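Local atomic coordinates of hypothetical UPF0271 protein TTHB195 (PDB entry 2DFA), a protein that probably cleaves 5-oxoproline to L-glutamate at the cost of ATP hydrolysis, as subunit A of a 5-oxoprolinase built from PxpA, PxpB and PxpC. Residues L105-P110 and P140-P145; E23-V28 and H55-G60. One frame throughout, in Å; residues are numbered along the deposited sequence.

Interaction 1 (L105-P110 and P140-P145); sequences LHHVKP and PLVVLP
Val108 O is met by two residues of 140-145: Val142 N donates to it over 3.0 Å in an almost straight bond (177° at the hydrogen), while a methyl group of Leu141, CD1, packs against the same oxygen at 3.3 Å. Val108 N donates to Pro140 O, a longer bond of 3.2 Å that is bent, at 144°. Bonds running from one residue to the two neighbours of its partner are the signature of a parallel bridge, here Val108 with Leu141. On its other flank, 105-110 bonds through its backbone to Val59 and Ala61, so this irregular segment fills the place between strands 58-62 and 141-143 in a barrel-like parallel sheet.

The side chains seal the seam. Pro140 CG rests on His106 O at 3.1 Å, and its carbonyl also receives a CA-H...O contact from His107. The branch CG2 of Val142 approaches CD2 of the His107 ring obliquely at 3.8 Å; chi1 of 63° sets His107 CG between its backbone N and carbonyl carbon. Lys109 touches Val142 CB with its CB and CG alone; its extended chain carries NZ away to a salt bridge with Glu163 and a hydrogen bond with Asn6, beside a possible metal site that includes Asp8 and His62.

Each imidazole has a further partner through NE2, His106 with Phe250 OXT and His107 with Asn32 OD1, oxygens that suggest both NE2 atoms are protonated. His106 ND1 lies 2.8 Å from His107 ND1, a bond needing one proton more, so one imidazole is probably doubly protonated, with the C-terminal carboxylate beside His106 a likely stabiliser.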
ATOM      1  N   LEU A 105     -14.103  20.046  12.353  1.00 36.18           N
ATOM      2  CA  LEU A 105     -14.501  19.032  11.382  1.00 34.62           C
ATOM      3  C   LEU A 105     -15.984  19.334  11.196  1.00 35.15           C
ATOM      4  O   LEU A 105     -16.774  19.194  12.127  1.00 35.95           O
ATOM      5  CB  LEU A 105     -14.318  17.626  11.949  1.00 34.38           C
ATOM      6  CG  LEU A 105     -14.767  16.508  11.008  1.00 35.15           C
ATOM      7  CD1 LEU A 105     -13.936  16.544   9.721  1.00 33.61           C
ATOM      8  CD2 LEU A 105     -14.630  15.165  11.714  1.00 33.65           C
ATOM      9  N   HIS A 106     -16.352  19.755   9.994  1.00 34.38           N
ATOM     10  CA  HIS A 106     -17.723  20.154   9.695  1.00 34.43           C
ATOM     11  C   HIS A 106     -18.755  19.048   9.506  1.00 34.11           C
ATOM     12  O   HIS A 106     -19.898  19.171   9.953  1.00 34.78           O
ATOM     13  CB  HIS A 106     -17.698  21.067   8.469  1.00 35.27           C
ATOM     14  CG  HIS A 106     -19.040  21.590   8.066  1.00 36.70           C
ATOM     15  ND1 HIS A 106     -19.739  21.091   6.989  1.00 35.82           N
ATOM     16  CD2 HIS A 106     -19.793  22.596   8.574  1.00 37.60           C
ATOM     17  CE1 HIS A 106     -20.862  21.772   6.845  1.00 37.54           C
ATOM     18  NE2 HIS A 106     -20.919  22.689   7.793  1.00 37.12           N
ATOM     19  N   HIS A 107     -18.364  17.964   8.846  1.00 33.07           N
ATOM     20  CA  HIS A 107     -19.297  16.872   8.606  1.00 31.18           C
ATOM     21  C   HIS A 107     -18.551  15.616   8.167  1.00 29.36           C
ATOM     22  O   HIS A 107     -17.324  15.591   8.121  1.00 28.68           O
ATOM     23  CB  HIS A 107     -20.276  17.265   7.493  1.00 30.62           C
ATOM     24  CG  HIS A 107     -19.615  17.503   6.169  1.00 31.94           C
ATOM     25  ND1 HIS A 107     -18.950  18.672   5.865  1.00 32.21           N
ATOM     26  CD2 HIS A 107     -19.467  16.697   5.090  1.00 32.23           C
ATOM     27  CE1 HIS A 107     -18.420  18.575   4.658  1.00 34.02           C
ATOM     28  NE2 HIS A 107     -18.719  17.384   4.167  1.00 32.37           N
ATOM     29  N   VAL A 108     -19.318  14.577   7.869  1.00 29.69           N
ATOM     30  CA  VAL A 108     -18.766  13.328   7.365  1.00 29.59           C
ATOM     31  C   VAL A 108     -19.668  12.880   6.228  1.00 30.40           C
ATOM     32  O   VAL A 108     -20.896  12.990   6.307  1.00 32.14           O
ATOM     33  CB  VAL A 108     -18.720  12.215   8.437  1.00 29.95           C
ATOM     34  CG1 VAL A 108     -18.256  10.899   7.791  1.00 29.57           C
ATOM     35  CG2 VAL A 108     -17.761  12.602   9.559  1.00 28.61           C
ATOM     36  N   LYS A 109     -19.047  12.395   5.159  1.00 31.20           N
ATOM     37  CA  LYS A 109     -19.764  11.907   3.996  1.00 31.45           C
ATOM     38  C   LYS A 109     -18.933  10.795   3.358  1.00 31.30           C
ATOM     39  O   LYS A 109     -17.844  11.047   2.840  1.00 30.64           O
ATOM     40  CB  LYS A 109     -19.957  13.022   2.972  1.00 32.85           C
ATOM     41  CG  LYS A 109     -20.569  12.557   1.657  1.00 36.80           C
ATOM     42  CD  LYS A 109     -20.519  13.681   0.623  1.00 39.24           C
ATOM     43  CE  LYS A 109     -21.050  13.244  -0.728  1.00 41.88           C
ATOM     44  NZ  LYS A 109     -20.811  14.308  -1.750  1.00 43.25           N
ATOM     45  N   PRO A 110     -19.438   9.559   3.386  1.00 33.62           N
ATOM     46  CA  PRO A 110     -18.742   8.398   2.805  1.00 35.44           C
ATOM     47  C   PRO A 110     -18.449   8.603   1.322  1.00 35.82           C
ATOM     48  O   PRO A 110     -19.192   9.300   0.627  1.00 35.25           O
ATOM     49  CB  PRO A 110     -19.725   7.253   3.027  1.00 35.75           C
ATOM     50  CG  PRO A 110     -20.495   7.692   4.255  1.00 38.84           C
ATOM     51  CD  PRO A 110     -20.718   9.158   3.998  1.00 34.88           C
ATOM     52  N   PRO A 140     -22.523  16.115  11.961  1.00 33.42           N
ATOM     53  CA  PRO A 140     -23.629  15.790  11.058  1.00 34.72           C
ATOM     54  C   PRO A 140     -23.149  14.804   9.993  1.00 34.23           C
ATOM     55  O   PRO A 140     -21.998  14.852   9.567  1.00 34.91           O
ATOM     56  CB  PRO A 140     -24.001  17.144  10.465  1.00 33.96           C
ATOM     57  CG  PRO A 140     -22.696  17.858  10.436  1.00 36.55           C
ATOM     58  CD  PRO A 140     -22.076  17.505  11.766  1.00 34.60           C
ATOM     59  N   LEU A 141     -24.030  13.903   9.589  1.00 33.33           N
ATOM     60  CA  LEU A 141     -23.698  12.921   8.570  1.00 34.75           C
ATOM     61  C   LEU A 141     -24.517  13.243   7.333  1.00 35.42           C
ATOM     62  O   LEU A 141     -25.736  13.403   7.415  1.00 37.34           O
ATOM     63  CB  LEU A 141     -24.026  11.509   9.072  1.00 35.64           C
ATOM     64  CG  LEU A 141     -23.657  10.312   8.189  1.00 38.16           C
ATOM     65  CD1 LEU A 141     -22.162  10.339   7.870  1.00 36.38           C
ATOM     66  CD2 LEU A 141     -24.029   9.022   8.913  1.00 36.11           C
ATOM     67  N   VAL A 142     -23.842  13.372   6.196  1.00 35.07           N
ATOM     68  CA  VAL A 142     -24.503  13.659   4.928  1.00 35.38           C
ATOM     69  C   VAL A 142     -25.009  12.333   4.372  1.00 37.44           C
ATOM     70  O   VAL A 142     -24.246  11.370   4.253  1.00 37.54           O
ATOM     71  CB  VAL A 142     -23.516  14.309   3.926  1.00 35.71           C
ATOM     72  CG1 VAL A 142     -24.182  14.505   2.567  1.00 34.48           C
ATOM     73  CG2 VAL A 142     -23.041  15.639   4.479  1.00 34.34           C
ATOM     74  N   VAL A 143     -26.292  12.280   4.033  1.00 37.19           N
ATOM     75  CA  VAL A 143     -26.877  11.047   3.523  1.00 40.77           C
ATOM     76  C   VAL A 143     -27.786  11.257   2.323  1.00 43.06           C
ATOM     77  O   VAL A 143     -28.146  12.385   1.982  1.00 43.46           O
ATOM     78  CB  VAL A 143     -27.720  10.340   4.608  1.00 40.00           C
ATOM     79  CG1 VAL A 143     -26.959  10.283   5.916  1.00 39.40           C
ATOM     80  CG2 VAL A 143     -29.040  11.072   4.797  1.00 40.42           C
ATOM     81  N   LEU A 144     -28.147  10.149   1.685  1.00 46.46           N
ATOM     82  CA  LEU A 144     -29.061  10.175   0.550  1.00 48.38           C
ATOM     83  C   LEU A 144     -30.437   9.956   1.157  1.00 48.14           C
ATOM     84  O   LEU A 144     -30.672   8.954   1.832  1.00 47.08           O
ATOM     85  CB  LEU A 144     -28.750   9.047  -0.435  1.00 50.17           C
ATOM     86  CG  LEU A 144     -28.102   9.460  -1.757  1.00 52.68           C
ATOM     87  CD1 LEU A 144     -27.989   8.244  -2.669  1.00 54.55           C
ATOM     88  CD2 LEU A 144     -28.942  10.538  -2.423  1.00 53.72           C
ATOM     89  N   PRO A 145     -31.363  10.896   0.934  1.00 49.24           N
ATOM     90  CA  PRO A 145     -32.714  10.762   1.488  1.00 49.18           C
ATOM     91  C   PRO A 145     -33.469   9.531   0.987  1.00 48.30           C
ATOM     92  O   PRO A 145     -33.318   9.121  -0.166  1.00 48.27           O
ATOM     93  CB  PRO A 145     -33.383  12.075   1.078  1.00 48.70           C
ATOM     94  CG  PRO A 145     -32.694  12.406  -0.218  1.00 48.80           C
ATOM     95  CD  PRO A 145     -31.250  12.106   0.100  1.00 49.32           C
TER

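Interaction 2 (E23-V28 and H55-G60); sequences EIFPLV and HGVAVG
His55 and Val57 receive the turn at 23-28 from either side of Gly56, the C-prime residue of a Schellman motif that ends helix 42-54. With its positive phi of 61°, Gly56 swings the chain toward strand 58-62, and Val57 N bonds back to Ala52 O. This is the helix-to-strand turn of a beta-alpha repeat, and no hydrogen bond crosses to 23-28.

Ring contacts come first. CB of Phe25 sits over one face of the His55 imidazole, 4.2 Å above the plane and displaced toward the rim. Pro26 CB comes to CD2 of the same ring at 3.7 Å. What holds the ring is a hydrogen bond between its ND1 and Leu51 O of the preceding helix turn.

Apolar contacts lie deeper. Val57 CG1 meets Val28 CG2 at 4.2 Å, while Val57 CG2 lies by the Phe25 ring at CD2. Ala52 also packs on both Phe25 and Val57, and Ala7 of strand 2-9 touches Val28.

Backbone bonds hold the turn itself: Ile24 O accepts from Leu27 N at 2.9 Å and, over a longer distance, from Val28 N. Two other carbonyls of this turn face a methyl group: Val57 CG2 lies 3.7 Å from Val28 O and only 3.2 Å from Phe25 O.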
ATOM      1  N   GLU A  23      -9.831  25.323  -8.611  1.00 48.24           N
ATOM      2  CA  GLU A  23     -10.948  25.921  -9.331  1.00 49.13           C
ATOM      3  C   GLU A  23     -12.286  25.732  -8.624  1.00 47.87           C
ATOM      4  O   GLU A  23     -13.173  26.588  -8.713  1.00 46.56           O
ATOM      5  CB  GLU A  23     -11.037  25.332 -10.739  1.00 51.51           C
ATOM      6  CG  GLU A  23      -9.815  25.586 -11.617  1.00 56.84           C
ATOM      7  CD  GLU A  23      -8.551  24.931 -11.081  1.00 60.99           C
ATOM      8  OE1 GLU A  23      -8.570  23.705 -10.832  1.00 62.39           O
ATOM      9  OE2 GLU A  23      -7.536  25.645 -10.913  1.00 63.60           O
ATOM     10  N   ILE A  24     -12.426  24.618  -7.912  1.00 45.49           N
ATOM     11  CA  ILE A  24     -13.669  24.303  -7.217  1.00 43.46           C
ATOM     12  C   ILE A  24     -13.880  24.982  -5.862  1.00 42.50           C
ATOM     13  O   ILE A  24     -14.988  25.416  -5.557  1.00 41.78           O
ATOM     14  CB  ILE A  24     -13.810  22.769  -7.022  1.00 43.67           C
ATOM     15  CG1 ILE A  24     -14.005  22.082  -8.374  1.00 44.48           C
ATOM     16  CG2 ILE A  24     -14.983  22.461  -6.099  1.00 43.86           C
ATOM     17  CD1 ILE A  24     -15.356  22.345  -9.014  1.00 46.36           C
ATOM     18  N   PHE A  25     -12.833  25.073  -5.050  1.00 43.42           N
ATOM     19  CA  PHE A  25     -12.957  25.678  -3.723  1.00 44.42           C
ATOM     20  C   PHE A  25     -13.580  27.069  -3.667  1.00 45.46           C
ATOM     21  O   PHE A  25     -14.348  27.371  -2.755  1.00 44.40           O
ATOM     22  CB  PHE A  25     -11.598  25.701  -3.024  1.00 47.02           C
ATOM     23  CG  PHE A  25     -11.241  24.404  -2.355  1.00 48.74           C
ATOM     24  CD1 PHE A  25     -11.340  23.200  -3.047  1.00 51.81           C
ATOM     25  CD2 PHE A  25     -10.792  24.384  -1.041  1.00 49.45           C
ATOM     26  CE1 PHE A  25     -10.995  21.996  -2.434  1.00 52.45           C
ATOM     27  CE2 PHE A  25     -10.443  23.181  -0.420  1.00 50.77           C
ATOM     28  CZ  PHE A  25     -10.544  21.989  -1.117  1.00 48.92           C
ATOM     29  N   PRO A  26     -13.256  27.942  -4.631  1.00 45.88           N
ATOM     30  CA  PRO A  26     -13.855  29.279  -4.578  1.00 47.49           C
ATOM     31  C   PRO A  26     -15.345  29.294  -4.937  1.00 48.03           C
ATOM     32  O   PRO A  26     -16.006  30.328  -4.830  1.00 48.40           O
ATOM     33  CB  PRO A  26     -13.004  30.071  -5.569  1.00 47.62           C
ATOM     34  CG  PRO A  26     -12.653  29.038  -6.597  1.00 47.96           C
ATOM     35  CD  PRO A  26     -12.297  27.834  -5.745  1.00 46.60           C
ATOM     36  N   LEU A  27     -15.870  28.141  -5.344  1.00 46.77           N
ATOM     37  CA  LEU A  27     -17.272  28.035  -5.736  1.00 45.47           C
ATOM     38  C   LEU A  27     -18.177  27.315  -4.734  1.00 44.49           C
ATOM     39  O   LEU A  27     -19.388  27.547  -4.709  1.00 44.41           O
ATOM     40  CB  LEU A  27     -17.371  27.315  -7.081  1.00 45.90           C
ATOM     41  CG  LEU A  27     -16.499  27.834  -8.226  1.00 47.76           C
ATOM     42  CD1 LEU A  27     -16.599  26.884  -9.409  1.00 47.67           C
ATOM     43  CD2 LEU A  27     -16.935  29.239  -8.616  1.00 47.14           C
ATOM     44  N   VAL A  28     -17.604  26.442  -3.911  1.00 41.91           N
ATOM     45  CA  VAL A  28     -18.409  25.682  -2.955  1.00 40.10           C
ATOM     46  C   VAL A  28     -18.344  26.214  -1.533  1.00 38.95           C
ATOM     47  O   VAL A  28     -17.450  26.988  -1.196  1.00 41.09           O
ATOM     48  CB  VAL A  28     -17.980  24.195  -2.947  1.00 41.63           C
ATOM     49  CG1 VAL A  28     -18.091  23.616  -4.349  1.00 41.60           C
ATOM     50  CG2 VAL A  28     -16.554  24.064  -2.445  1.00 40.27           C
ATOM     51  N   HIS A  55      -9.954  29.794   1.481  1.00 43.07           N
ATOM     52  CA  HIS A  55     -11.198  30.165   0.814  1.00 43.12           C
ATOM     53  C   HIS A  55     -12.432  30.139   1.706  1.00 41.91           C
ATOM     54  O   HIS A  55     -13.551  30.293   1.219  1.00 42.18           O
ATOM     55  CB  HIS A  55     -11.439  29.274  -0.407  1.00 45.23           C
ATOM     56  CG  HIS A  55     -10.515  29.557  -1.549  1.00 48.32           C
ATOM     57  ND1 HIS A  55      -9.220  29.087  -1.595  1.00 49.49           N
ATOM     58  CD2 HIS A  55     -10.685  30.304  -2.666  1.00 49.32           C
ATOM     59  CE1 HIS A  55      -8.632  29.530  -2.692  1.00 50.14           C
ATOM     60  NE2 HIS A  55      -9.499  30.271  -3.360  1.00 52.01           N
ATOM     61  N   GLY A  56     -12.234  29.944   3.005  1.00 40.82           N
ATOM     62  CA  GLY A  56     -13.359  29.909   3.924  1.00 39.74           C
ATOM     63  C   GLY A  56     -14.366  28.807   3.630  1.00 39.65           C
ATOM     64  O   GLY A  56     -15.572  28.994   3.807  1.00 38.22           O
ATOM     65  N   VAL A  57     -13.865  27.659   3.181  1.00 38.11           N
ATOM     66  CA  VAL A  57     -14.706  26.504   2.861  1.00 36.63           C
ATOM     67  C   VAL A  57     -14.732  25.549   4.059  1.00 36.99           C
ATOM     68  O   VAL A  57     -13.695  25.284   4.669  1.00 34.47           O
ATOM     69  CB  VAL A  57     -14.145  25.748   1.632  1.00 38.46           C
ATOM     70  CG1 VAL A  57     -14.959  24.487   1.368  1.00 36.14           C
ATOM     71  CG2 VAL A  57     -14.167  26.662   0.405  1.00 37.43           C
ATOM     72  N   ALA A  58     -15.916  25.046   4.398  1.00 36.16           N
ATOM     73  CA  ALA A  58     -16.064  24.121   5.522  1.00 35.59           C
ATOM     74  C   ALA A  58     -15.536  22.756   5.097  1.00 34.50           C
ATOM     75  O   ALA A  58     -15.826  22.294   4.001  1.00 35.50           O
ATOM     76  CB  ALA A  58     -17.526  24.007   5.926  1.00 33.11           C
ATOM     77  N   VAL A  59     -14.780  22.105   5.972  1.00 34.15           N
ATOM     78  CA  VAL A  59     -14.209  20.806   5.634  1.00 31.58           C
ATOM     79  C   VAL A  59     -14.851  19.635   6.367  1.00 31.34           C
ATOM     80  O   VAL A  59     -15.037  19.670   7.582  1.00 32.21           O
ATOM     81  CB  VAL A  59     -12.684  20.804   5.910  1.00 32.70           C
ATOM     82  CG1 VAL A  59     -12.100  19.404   5.692  1.00 30.04           C
ATOM     83  CG2 VAL A  59     -12.004  21.814   4.999  1.00 30.64           C
ATOM     84  N   GLY A  60     -15.188  18.597   5.608  1.00 30.14           N
ATOM     85  CA  GLY A  60     -15.778  17.403   6.184  1.00 29.57           C
ATOM     86  C   GLY A  60     -14.951  16.210   5.727  1.00 30.49           C
ATOM     87  O   GLY A  60     -14.178  16.325   4.775  1.00 28.95           O
TER

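How the interactions relate
Strand 58-62 joins the two contacts, whose centres lie about 16 Å apart. Along the chain they come in series: interaction 2 closes at 55-60 before interaction 1 opens at 105-110, with helix 80-100 in between. They touch directly, since His106 N probably donates a hydrogen bond to Val59 O over 2.7 Å, and the ring of His106 packs on Ala58 CB. Interaction 2 lies where the chain enters strand 58-62, flanked by 30-34, and segment 105-110 bonds to the other flank of that strand and, on its own far side, to 141-143. Interaction 1 is thus backbone pairing within the barrel-like sheet, while interaction 2 packs the turns at one end of its strands.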